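Local structure of DUF2235 domain-containing protein (Pseudomonas aeruginosa, 4O5P) at residues Thr68-Asp78 with Ser90-Ser99; Val154-Leu162 with Lys206-Arg217. The protein is a type VI secretion effector, Tle1, that acts as a phospholipase and probably hydrolyses membrane phospholipids of rival cells through an alpha/beta-hydrolase catalytic domain. All blocks are in the same frame, centred on the assembly; numbering follows the deposited sequence.

Contact 1 of 2, residues Thr68-Asp78 with Ser90-Ser99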
loop_
_atom_site.group_PDB
_atom_site.type_symbol
_atom_site.label_atom_id
_atom_site.label_comp_id
_atom_site.label_asym_id
_atom_site.label_seq_id
_atom_site.Cartn_x
_atom_site.Cartn_y
_atom_site.Cartn_z
ATOM N N THR A 68 -8.412 16.795 5.776
ATOM C CA THR A 68 -8.153 15.356 5.835
ATOM C C THR A 68 -8.018 14.782 4.417
ATOM O O THR A 68 -8.864 15.053 3.551
ATOM C CB THR A 68 -9.285 14.625 6.568
ATOM O OG1 THR A 68 -9.454 15.180 7.882
ATOM C CG2 THR A 68 -8.975 13.141 6.687
ATOM N N LEU A 69 -6.969 13.982 4.194
ATOM C CA LEU A 69 -6.711 13.289 2.930
ATOM C C LEU A 69 -6.496 11.788 3.194
ATOM O O LEU A 69 -5.637 11.416 3.976
ATOM C CB LEU A 69 -5.458 13.880 2.277
ATOM C CG LEU A 69 -4.996 13.389 0.911
ATOM C CD1 LEU A 69 -6.146 13.425 -0.060
ATOM C CD2 LEU A 69 -3.852 14.256 0.374
ATOM N N GLY A 70 -7.286 10.932 2.558
ATOM C CA GLY A 70 -7.155 9.495 2.738
ATOM C C GLY A 70 -6.794 8.817 1.430
ATOM O O GLY A 70 -7.528 8.940 0.446
ATOM N N PHE A 71 -5.654 8.121 1.417
ATOM C CA PHE A 71 -5.220 7.326 0.279
ATOM C C PHE A 71 -5.482 5.849 0.587
ATOM O O PHE A 71 -4.811 5.238 1.457
ATOM C CB PHE A 71 -3.721 7.497 0.037
ATOM C CG PHE A 71 -3.289 8.906 -0.277
ATOM C CD1 PHE A 71 -3.322 9.377 -1.577
ATOM C CD2 PHE A 71 -2.785 9.733 0.719
ATOM C CE1 PHE A 71 -2.898 10.657 -1.885
ATOM C CE2 PHE A 71 -2.344 11.013 0.423
ATOM C CZ PHE A 71 -2.402 11.475 -0.885
ATOM N N ASP A 72 -6.447 5.277 -0.134
ATOM C CA ASP A 72 -6.886 3.907 0.119
ATOM C C ASP A 72 -5.875 2.897 -0.397
ATOM O O ASP A 72 -4.933 3.250 -1.128
ATOM C CB ASP A 72 -8.256 3.630 -0.501
ATOM C CG ASP A 72 -9.089 2.686 0.346
ATOM O OD1 ASP A 72 -8.501 1.931 1.166
ATOM O OD2 ASP A 72 -10.336 2.690 0.194
ATOM N N GLY A 73 -6.069 1.637 -0.018
ATOM C CA GLY A 73 -5.070 0.626 -0.286
ATOM C C GLY A 73 -5.186 -0.033 -1.638
ATOM O O GLY A 73 -6.052 0.306 -2.446
ATOM N N THR A 74 -4.294 -0.986 -1.865
ATOM C CA THR A 74 -4.249 -1.773 -3.082
ATOM C C THR A 74 -5.590 -2.441 -3.331
ATOM O O THR A 74 -6.076 -3.185 -2.485
ATOM C CB THR A 74 -3.181 -2.865 -2.931
ATOM O OG1 THR A 74 -1.953 -2.256 -2.504
ATOM C CG2 THR A 74 -2.973 -3.598 -4.246
ATOM N N ASN A 75 -6.171 -2.171 -4.499
ATOM C CA ASN A 75 -7.449 -2.751 -4.915
ATOM C C ASN A 75 -8.627 -2.362 -4.022
ATOM O O ASN A 75 -9.680 -3.005 -4.059
ATOM C CB ASN A 75 -7.367 -4.281 -5.040
ATOM C CG ASN A 75 -8.421 -4.844 -5.977
ATOM O OD1 ASN A 75 -8.619 -4.330 -7.084
ATOM N ND2 ASN A 75 -9.106 -5.904 -5.542
ATOM N N ASN A 76 -8.449 -1.320 -3.213
ATOM C CA ASN A 76 -9.558 -0.783 -2.430
ATOM C C ASN A 76 -10.191 0.434 -3.090
ATOM O O ASN A 76 -9.510 1.439 -3.354
ATOM C CB ASN A 76 -9.079 -0.376 -1.039
ATOM C CG ASN A 76 -8.450 -1.511 -0.289
ATOM O OD1 ASN A 76 -7.235 -1.601 -0.208
ATOM N ND2 ASN A 76 -9.273 -2.390 0.272
ATOM N N ASN A 77 -11.497 0.371 -3.316
ATOM C CA ASN A 77 -12.227 1.491 -3.905
ATOM C C ASN A 77 -13.535 1.663 -3.148
ATOM O O ASN A 77 -14.378 0.765 -3.177
ATOM C CB ASN A 77 -12.501 1.198 -5.383
ATOM C CG ASN A 77 -13.264 2.306 -6.067
ATOM O OD1 ASN A 77 -14.458 2.482 -5.832
ATOM N ND2 ASN A 77 -12.584 3.054 -6.934
ATOM N N ASP A 78 -13.707 2.803 -2.476
ATOM C CA ASP A 78 -14.844 2.994 -1.578
ATOM C C ASP A 78 -16.196 2.862 -2.278
ATOM O O ASP A 78 -17.072 2.150 -1.793
ATOM C CB ASP A 78 -14.755 4.342 -0.841
ATOM C CG ASP A 78 -15.783 4.462 0.267
ATOM O OD1 ASP A 78 -16.206 3.417 0.796
ATOM O OD2 ASP A 78 -16.181 5.587 0.619
ATOM N N SER A 90 -12.394 -0.242 3.462
ATOM C CA SER A 90 -11.159 -0.324 4.245
ATOM C C SER A 90 -11.219 0.607 5.448
ATOM O O SER A 90 -12.158 1.396 5.594
ATOM C CB SER A 90 -9.961 0.070 3.393
ATOM O OG SER A 90 -9.915 1.477 3.170
ATOM N N ASN A 91 -10.201 0.545 6.302
ATOM C CA ASN A 91 -10.139 1.483 7.407
ATOM C C ASN A 91 -9.895 2.930 6.981
ATOM O O ASN A 91 -10.350 3.852 7.656
ATOM C CB ASN A 91 -9.116 1.042 8.441
ATOM C CG ASN A 91 -9.563 -0.175 9.192
ATOM O OD1 ASN A 91 -10.752 -0.492 9.217
ATOM N ND2 ASN A 91 -8.617 -0.869 9.816
ATOM N N VAL A 92 -9.192 3.132 5.869
ATOM C CA VAL A 92 -9.045 4.478 5.334
ATOM C C VAL A 92 -10.414 5.053 4.974
ATOM O O VAL A 92 -10.735 6.190 5.331
ATOM C CB VAL A 92 -8.086 4.516 4.129
ATOM C CG1 VAL A 92 -8.146 5.860 3.435
ATOM C CG2 VAL A 92 -6.648 4.215 4.595
ATOM N N ALA A 93 -11.228 4.260 4.290
ATOM C CA ALA A 93 -12.537 4.733 3.867
ATOM C C ALA A 93 -13.413 4.960 5.088
ATOM O O ALA A 93 -14.151 5.941 5.148
ATOM C CB ALA A 93 -13.182 3.759 2.900
ATOM N N ARG A 94 -13.314 4.067 6.073
ATOM C CA ARG A 94 -14.058 4.236 7.320
ATOM C C ARG A 94 -13.700 5.547 8.021
ATOM O O ARG A 94 -14.586 6.287 8.433
ATOM C CB ARG A 94 -13.882 3.012 8.237
ATOM C CG ARG A 94 -14.609 1.775 7.708
ATOM C CD ARG A 94 -14.196 0.491 8.409
ATOM N NE ARG A 94 -14.529 -0.657 7.568
ATOM C CZ ARG A 94 -15.640 -1.383 7.690
ATOM N NH1 ARG A 94 -16.520 -1.112 8.649
ATOM N NH2 ARG A 94 -15.857 -2.404 6.877
ATOM N N LEU A 95 -12.409 5.861 8.103
ATOM C CA LEU A 95 -11.956 7.097 8.742
ATOM C C LEU A 95 -12.357 8.355 7.971
ATOM O O LEU A 95 -12.596 9.413 8.581
ATOM C CB LEU A 95 -10.438 7.065 8.933
ATOM C CG LEU A 95 -9.981 6.075 9.998
ATOM C CD1 LEU A 95 -8.470 5.914 9.961
ATOM C CD2 LEU A 95 -10.465 6.539 11.378
ATOM N N ILE A 96 -12.421 8.236 6.641
ATOM C CA ILE A 96 -12.913 9.325 5.803
ATOM C C ILE A 96 -14.431 9.542 5.999
ATOM O O ILE A 96 -14.884 10.674 6.142
ATOM C CB ILE A 96 -12.549 9.095 4.324
ATOM C CG1 ILE A 96 -11.034 9.266 4.124
ATOM C CG2 ILE A 96 -13.304 10.073 3.428
ATOM C CD1 ILE A 96 -10.549 10.681 4.425
ATOM N N HIS A 97 -15.202 8.458 6.028
ATOM C CA HIS A 97 -16.629 8.527 6.309
ATOM C C HIS A 97 -16.895 9.238 7.644
ATOM O O HIS A 97 -17.858 9.989 7.769
ATOM C CB HIS A 97 -17.233 7.121 6.406
ATOM C CG HIS A 97 -17.138 6.317 5.148
ATOM N ND1 HIS A 97 -17.294 4.945 5.131
ATOM C CD2 HIS A 97 -16.925 6.687 3.864
ATOM C CE1 HIS A 97 -17.182 4.508 3.889
ATOM N NE2 HIS A 97 -16.947 5.542 3.104
ATOM N N ALA A 98 -16.045 8.972 8.638
ATOM C CA ALA A 98 -16.184 9.557 9.979
ATOM C C ALA A 98 -15.471 10.897 10.134
ATOM O O ALA A 98 -15.447 11.472 11.231
ATOM C CB ALA A 98 -15.673 8.582 11.038
ATOM N N SER A 99 -14.870 11.381 9.052
ATOM C CA SER A 99 -14.216 12.684 9.070
ATOM C C SER A 99 -15.177 13.813 8.669
ATOM O O SER A 99 -16.073 13.630 7.844
ATOM C CB SER A 99 -12.973 12.695 8.167
ATOM O OG SER A 99 -11.872 12.018 8.766
HETATM O O HOH W 1 -10.065 12.950 10.127
HETATM O O HOH W 2 -12.337 0.875 0.723
#
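Ser90 and Asp72 meet where strand 62-71 runs out and helix 91-97 begins. The loop after the strand runs on to Thr74, whose OG1 bonds Ser237 OG, the likely nucleophile of a GxSxG elbow as in alpha/beta-hydrolases. Ser90 OG, held between its own backbone N and carbonyl carbon (chi1 74°), donates a very short bond of 2.5 Å to Asp72 OD1 and, as N-cap of the helix, accepts from Ala93 N. The same OD1 takes Gly73 N on its anti side, and OD2 holds Tyr115 OH and a water that also accepts from Ser90 N. Further along, Asp78 and His97 approach from opposite directions: NE2 gives a bond of 2.6 Å to the syn side of OD2, nearly in the imidazole plane, with carboxylate and ring turned 36° apart. His97 ND1 bonds Glu446. Behind these polar groups Val92 CG1, anti to the backbone N (chi1 169°), packs on Gly70 CA at 3.8 Å, and the Ile96 and Thr68 side chains slide past each other in opposite directions, CD1 of the first 3.7 Å from CG2 of the second. With acidic groups on both nitrogens, His97 is probably biased toward the doubly protonated, cationic form.

Contact 2 of 2, residues Val154-Leu162 with Lys206-Arg217; sequences VDALFYTLL and KLKELEEKLRQR
Two helices on one flank of the alpha/beta-hydrolase core, 139-162 and 195-219, pack here by knobs-into-holes, their short segments crossing at 33° with axes 10.5 Å apart. Leu210 is one knob, set among Val154, Leu157, Phe158 and Leu161. Its two methyls part company: CD1 lies against Leu157 CD2 at 3.7 Å as the two side chains slide past each other in opposite directions, whereas CD2 comes to the rim of the Phe158 ring, near its plane, 4.1 Å from CD1 of that ring. Leu161 returns the favour as a knob among Leu210, Lys213, Leu214 and Arg217. With CG anti to its carbonyl carbon (chi1 -60°), it sends CD1 against the Leu210 carbonyl oxygen and Lys213 CB, and CD2 onto Leu214 CD2 at 3.7 Å. Ile226 of strand 225-236 touches Leu161, Leu214 and Arg217, so the seam is closed against the sheet. Charged residues contribute mainly their carbon chains. Lys213 CE lies across the Leu162 methyls, and the Arg217 guanidinium is bound through NH2 to Pro224 O, leaving CD 3.5 Å from Leu161 CD2. Lys206, bent at chi2 and chi3, makes a salt bridge from NZ to Glu209 OE2 whose hydrogen bond is weak; at the bend, its CG presses on Val154 CG1 at 3.4 Å, tighter than ordinary van der Waals contact.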
loop_
_atom_site.group_PDB
_atom_site.type_symbol
_atom_site.label_atom_id
_atom_site.label_comp_id
_atom_site.label_asym_id
_atom_site.label_seq_id
_atom_site.Cartn_x
_atom_site.Cartn_y
_atom_site.Cartn_z
ATOM N N VAL A 154 -4.619 22.678 -3.070
ATOM C CA VAL A 154 -4.811 23.870 -3.867
ATOM C C VAL A 154 -6.313 24.139 -3.931
ATOM O O VAL A 154 -6.747 25.270 -3.717
ATOM C CB VAL A 154 -4.207 23.721 -5.285
ATOM C CG1 VAL A 154 -4.708 24.831 -6.204
ATOM C CG2 VAL A 154 -2.690 23.733 -5.241
ATOM N N ASP A 155 -7.092 23.086 -4.194
ATOM C CA ASP A 155 -8.550 23.165 -4.263
ATOM C C ASP A 155 -9.167 23.692 -2.973
ATOM O O ASP A 155 -10.044 24.544 -3.012
ATOM C CB ASP A 155 -9.144 21.792 -4.590
ATOM C CG ASP A 155 -10.656 21.836 -4.768
ATOM O OD1 ASP A 155 -11.115 22.400 -5.779
ATOM O OD2 ASP A 155 -11.394 21.301 -3.909
ATOM N N ALA A 156 -8.704 23.178 -1.837
ATOM C CA ALA A 156 -9.195 23.625 -0.539
ATOM C C ALA A 156 -8.963 25.121 -0.331
ATOM O O ALA A 156 -9.872 25.834 0.106
ATOM C CB ALA A 156 -8.561 22.812 0.587
ATOM N N LEU A 157 -7.754 25.596 -0.647
ATOM C CA LEU A 157 -7.485 27.036 -0.501
ATOM C C LEU A 157 -8.344 27.844 -1.478
ATOM O O LEU A 157 -8.951 28.843 -1.104
ATOM C CB LEU A 157 -5.996 27.341 -0.721
ATOM C CG LEU A 157 -5.463 28.697 -0.247
ATOM C CD1 LEU A 157 -5.939 29.005 1.172
ATOM C CD2 LEU A 157 -3.943 28.747 -0.309
ATOM N N PHE A 158 -8.382 27.382 -2.725
ATOM C CA PHE A 158 -9.123 28.007 -3.809
ATOM C C PHE A 158 -10.574 28.200 -3.414
ATOM O O PHE A 158 -11.146 29.263 -3.646
ATOM C CB PHE A 158 -9.036 27.108 -5.043
ATOM C CG PHE A 158 -9.482 27.756 -6.323
ATOM C CD1 PHE A 158 -8.634 28.613 -7.013
ATOM C CD2 PHE A 158 -10.729 27.465 -6.868
ATOM C CE1 PHE A 158 -9.030 29.201 -8.202
ATOM C CE2 PHE A 158 -11.138 28.048 -8.067
ATOM C CZ PHE A 158 -10.284 28.917 -8.735
ATOM N N TYR A 159 -11.174 27.180 -2.808
ATOM C CA TYR A 159 -12.556 27.305 -2.356
ATOM C C TYR A 159 -12.634 28.244 -1.176
ATOM O O TYR A 159 -13.589 29.017 -1.055
ATOM C CB TYR A 159 -13.158 25.956 -1.959
ATOM C CG TYR A 159 -14.645 26.031 -1.643
ATOM C CD1 TYR A 159 -15.099 26.350 -0.365
ATOM C CD2 TYR A 159 -15.590 25.787 -2.629
ATOM C CE1 TYR A 159 -16.452 26.421 -0.086
ATOM C CE2 TYR A 159 -16.935 25.854 -2.363
ATOM C CZ TYR A 159 -17.362 26.170 -1.092
ATOM O OH TYR A 159 -18.707 26.234 -0.829
ATOM N N THR A 160 -11.642 28.164 -0.297
ATOM C CA THR A 160 -11.636 29.022 0.876
ATOM C C THR A 160 -11.711 30.490 0.462
ATOM O O THR A 160 -12.509 31.249 1.009
ATOM C CB THR A 160 -10.410 28.771 1.756
ATOM O OG1 THR A 160 -10.431 27.411 2.223
ATOM C CG2 THR A 160 -10.429 29.693 2.953
ATOM N N LEU A 161 -10.919 30.871 -0.535
ATOM C CA LEU A 161 -10.814 32.276 -0.943
ATOM C C LEU A 161 -11.858 32.714 -1.970
ATOM O O LEU A 161 -12.432 33.797 -1.850
ATOM C CB LEU A 161 -9.406 32.561 -1.478
ATOM C CG LEU A 161 -8.285 32.308 -0.466
ATOM C CD1 LEU A 161 -6.897 32.362 -1.104
ATOM C CD2 LEU A 161 -8.372 33.303 0.669
ATOM N N LEU A 162 -12.120 31.875 -2.967
ATOM C CA LEU A 162 -12.936 32.285 -4.107
ATOM C C LEU A 162 -14.319 31.635 -4.209
ATOM O O LEU A 162 -15.072 31.934 -5.141
ATOM C CB LEU A 162 -12.166 32.035 -5.403
ATOM C CG LEU A 162 -11.071 33.053 -5.706
ATOM C CD1 LEU A 162 -9.824 32.360 -6.253
ATOM C CD2 LEU A 162 -11.600 34.083 -6.696
ATOM N N LYS A 206 -1.001 28.629 -9.691
ATOM C CA LYS A 206 -2.072 28.637 -8.707
ATOM C C LYS A 206 -1.592 29.132 -7.333
ATOM O O LYS A 206 -2.261 29.955 -6.706
ATOM C CB LYS A 206 -2.718 27.253 -8.614
ATOM C CG LYS A 206 -4.230 27.285 -8.468
ATOM C CD LYS A 206 -4.899 28.087 -9.555
ATOM C CE LYS A 206 -5.069 27.299 -10.836
ATOM N NZ LYS A 206 -5.345 28.239 -11.963
ATOM N N LEU A 207 -0.435 28.656 -6.873
ATOM C CA LEU A 207 0.105 29.094 -5.580
ATOM C C LEU A 207 0.351 30.603 -5.556
ATOM O O LEU A 207 0.203 31.244 -4.522
ATOM C CB LEU A 207 1.408 28.370 -5.232
ATOM C CG LEU A 207 1.297 26.865 -5.018
ATOM C CD1 LEU A 207 2.664 26.263 -4.778
ATOM C CD2 LEU A 207 0.359 26.563 -3.863
ATOM N N LYS A 208 0.732 31.167 -6.690
ATOM C CA LYS A 208 0.965 32.602 -6.748
ATOM C C LYS A 208 -0.348 33.360 -6.738
ATOM O O LYS A 208 -0.470 34.355 -6.022
ATOM C CB LYS A 208 1.819 32.973 -7.958
ATOM C CG LYS A 208 3.289 32.594 -7.772
ATOM C CD LYS A 208 4.125 32.897 -8.999
ATOM C CE LYS A 208 5.575 32.477 -8.781
ATOM N NZ LYS A 208 6.262 32.196 -10.076
ATOM N N GLU A 209 -1.330 32.882 -7.509
ATOM C CA GLU A 209 -2.665 33.489 -7.511
ATOM C C GLU A 209 -3.187 33.528 -6.091
ATOM O O GLU A 209 -3.713 34.539 -5.632
ATOM C CB GLU A 209 -3.652 32.655 -8.317
ATOM C CG GLU A 209 -3.641 32.828 -9.821
ATOM C CD GLU A 209 -4.621 31.879 -10.487
ATOM O OE1 GLU A 209 -5.721 31.655 -9.926
ATOM O OE2 GLU A 209 -4.291 31.341 -11.563
ATOM N N LEU A 210 -3.055 32.405 -5.403
ATOM C CA LEU A 210 -3.632 32.252 -4.074
ATOM C C LEU A 210 -2.922 33.133 -3.069
ATOM O O LEU A 210 -3.556 33.717 -2.176
ATOM C CB LEU A 210 -3.572 30.782 -3.629
ATOM C CG LEU A 210 -4.389 29.853 -4.529
ATOM C CD1 LEU A 210 -4.492 28.436 -3.966
ATOM C CD2 LEU A 210 -5.755 30.419 -4.790
ATOM N N GLU A 211 -1.606 33.240 -3.221
ATOM C CA GLU A 211 -0.821 34.085 -2.341
ATOM C C GLU A 211 -1.182 35.545 -2.545
ATOM O O GLU A 211 -1.248 36.306 -1.579
ATOM C CB GLU A 211 0.667 33.887 -2.579
ATOM C CG GLU A 211 1.502 34.547 -1.498
ATOM C CD GLU A 211 2.973 34.174 -1.558
ATOM O OE1 GLU A 211 3.436 33.747 -2.635
ATOM O OE2 GLU A 211 3.666 34.319 -0.525
ATOM N N GLU A 212 -1.405 35.915 -3.804
ATOM C CA GLU A 212 -1.818 37.270 -4.187
ATOM C C GLU A 212 -3.153 37.606 -3.548
ATOM O O GLU A 212 -3.318 38.697 -3.004
ATOM C CB GLU A 212 -1.990 37.374 -5.713
ATOM C CG GLU A 212 -1.387 38.619 -6.386
ATOM C CD GLU A 212 -1.470 39.884 -5.545
ATOM O OE1 GLU A 212 -2.491 40.605 -5.620
ATOM O OE2 GLU A 212 -0.498 40.166 -4.819
ATOM N N LYS A 213 -4.113 36.680 -3.639
ATOM C CA LYS A 213 -5.407 36.876 -2.982
ATOM C C LYS A 213 -5.269 37.062 -1.473
ATOM O O LYS A 213 -5.936 37.926 -0.878
ATOM C CB LYS A 213 -6.351 35.721 -3.275
ATOM C CG LYS A 213 -6.555 35.425 -4.755
ATOM C CD LYS A 213 -7.431 36.470 -5.454
ATOM C CE LYS A 213 -8.150 35.865 -6.690
ATOM N NZ LYS A 213 -8.965 36.887 -7.428
ATOM N N LEU A 214 -4.402 36.262 -0.854
ATOM C CA LEU A 214 -4.206 36.335 0.591
ATOM C C LEU A 214 -3.582 37.681 0.940
ATOM O O LEU A 214 -3.941 38.294 1.942
ATOM C CB LEU A 214 -3.339 35.174 1.084
ATOM C CG LEU A 214 -4.109 33.858 1.180
ATOM C CD1 LEU A 214 -3.171 32.652 1.300
ATOM C CD2 LEU A 214 -5.094 33.902 2.345
ATOM N N ARG A 215 -2.667 38.145 0.095
ATOM C CA ARG A 215 -2.135 39.482 0.242
ATOM C C ARG A 215 -3.248 40.540 0.203
ATOM O O ARG A 215 -3.311 41.401 1.072
ATOM C CB ARG A 215 -1.109 39.757 -0.848
ATOM C CG ARG A 215 -0.490 41.138 -0.763
ATOM C CD ARG A 215 0.435 41.391 -1.945
ATOM N NE ARG A 215 1.762 41.791 -1.493
ATOM C CZ ARG A 215 2.899 41.232 -1.904
ATOM N NH1 ARG A 215 2.877 40.245 -2.795
ATOM N NH2 ARG A 215 4.060 41.666 -1.429
ATOM N N GLN A 216 -4.131 40.466 -0.787
ATOM C CA GLN A 216 -5.193 41.462 -0.917
ATOM C C GLN A 216 -6.049 41.509 0.348
ATOM O O GLN A 216 -6.369 42.594 0.869
ATOM C CB GLN A 216 -6.083 41.152 -2.125
ATOM C CG GLN A 216 -5.453 41.423 -3.488
ATOM C CD GLN A 216 -6.297 40.867 -4.625
ATOM O OE1 GLN A 216 -7.523 40.795 -4.521
ATOM N NE2 GLN A 216 -5.644 40.449 -5.700
ATOM N N ARG A 217 -6.405 40.326 0.844
ATOM C CA ARG A 217 -7.319 40.209 1.975
ATOM C C ARG A 217 -6.683 40.726 3.227
ATOM O O ARG A 217 -7.360 41.318 4.069
ATOM C CB ARG A 217 -7.726 38.744 2.191
ATOM C CG ARG A 217 -8.432 38.132 1.011
ATOM C CD ARG A 217 -8.795 36.693 1.296
ATOM N NE ARG A 217 -9.985 36.567 2.131
ATOM C CZ ARG A 217 -9.954 36.246 3.417
ATOM N NH1 ARG A 217 -8.788 36.012 4.006
ATOM N NH2 ARG A 217 -11.078 36.143 4.113
#

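From the N terminus, strand 62-71 comes first, and contact 1 closes a short loop as the chain returns from its end through helix 78-81 to helix 91-97. The chain then adds strand 111-116 beside strand 62-71 and enters helix 139-162. Contact 2 closes a wider loop, passing through helix 168-178 before helix 195-219 comes back to 139-162 and leads into strand 225-236. The two closures follow in series, neither nesting nor crossing. Their centres lie about 28 Å apart and the two contacts do not touch, but strand 62-71 links them: Thr68 and Gly70 carry helix 91-97, while Ile65 and Ile67 meet Leu157 and Ala156 of helix 139-162.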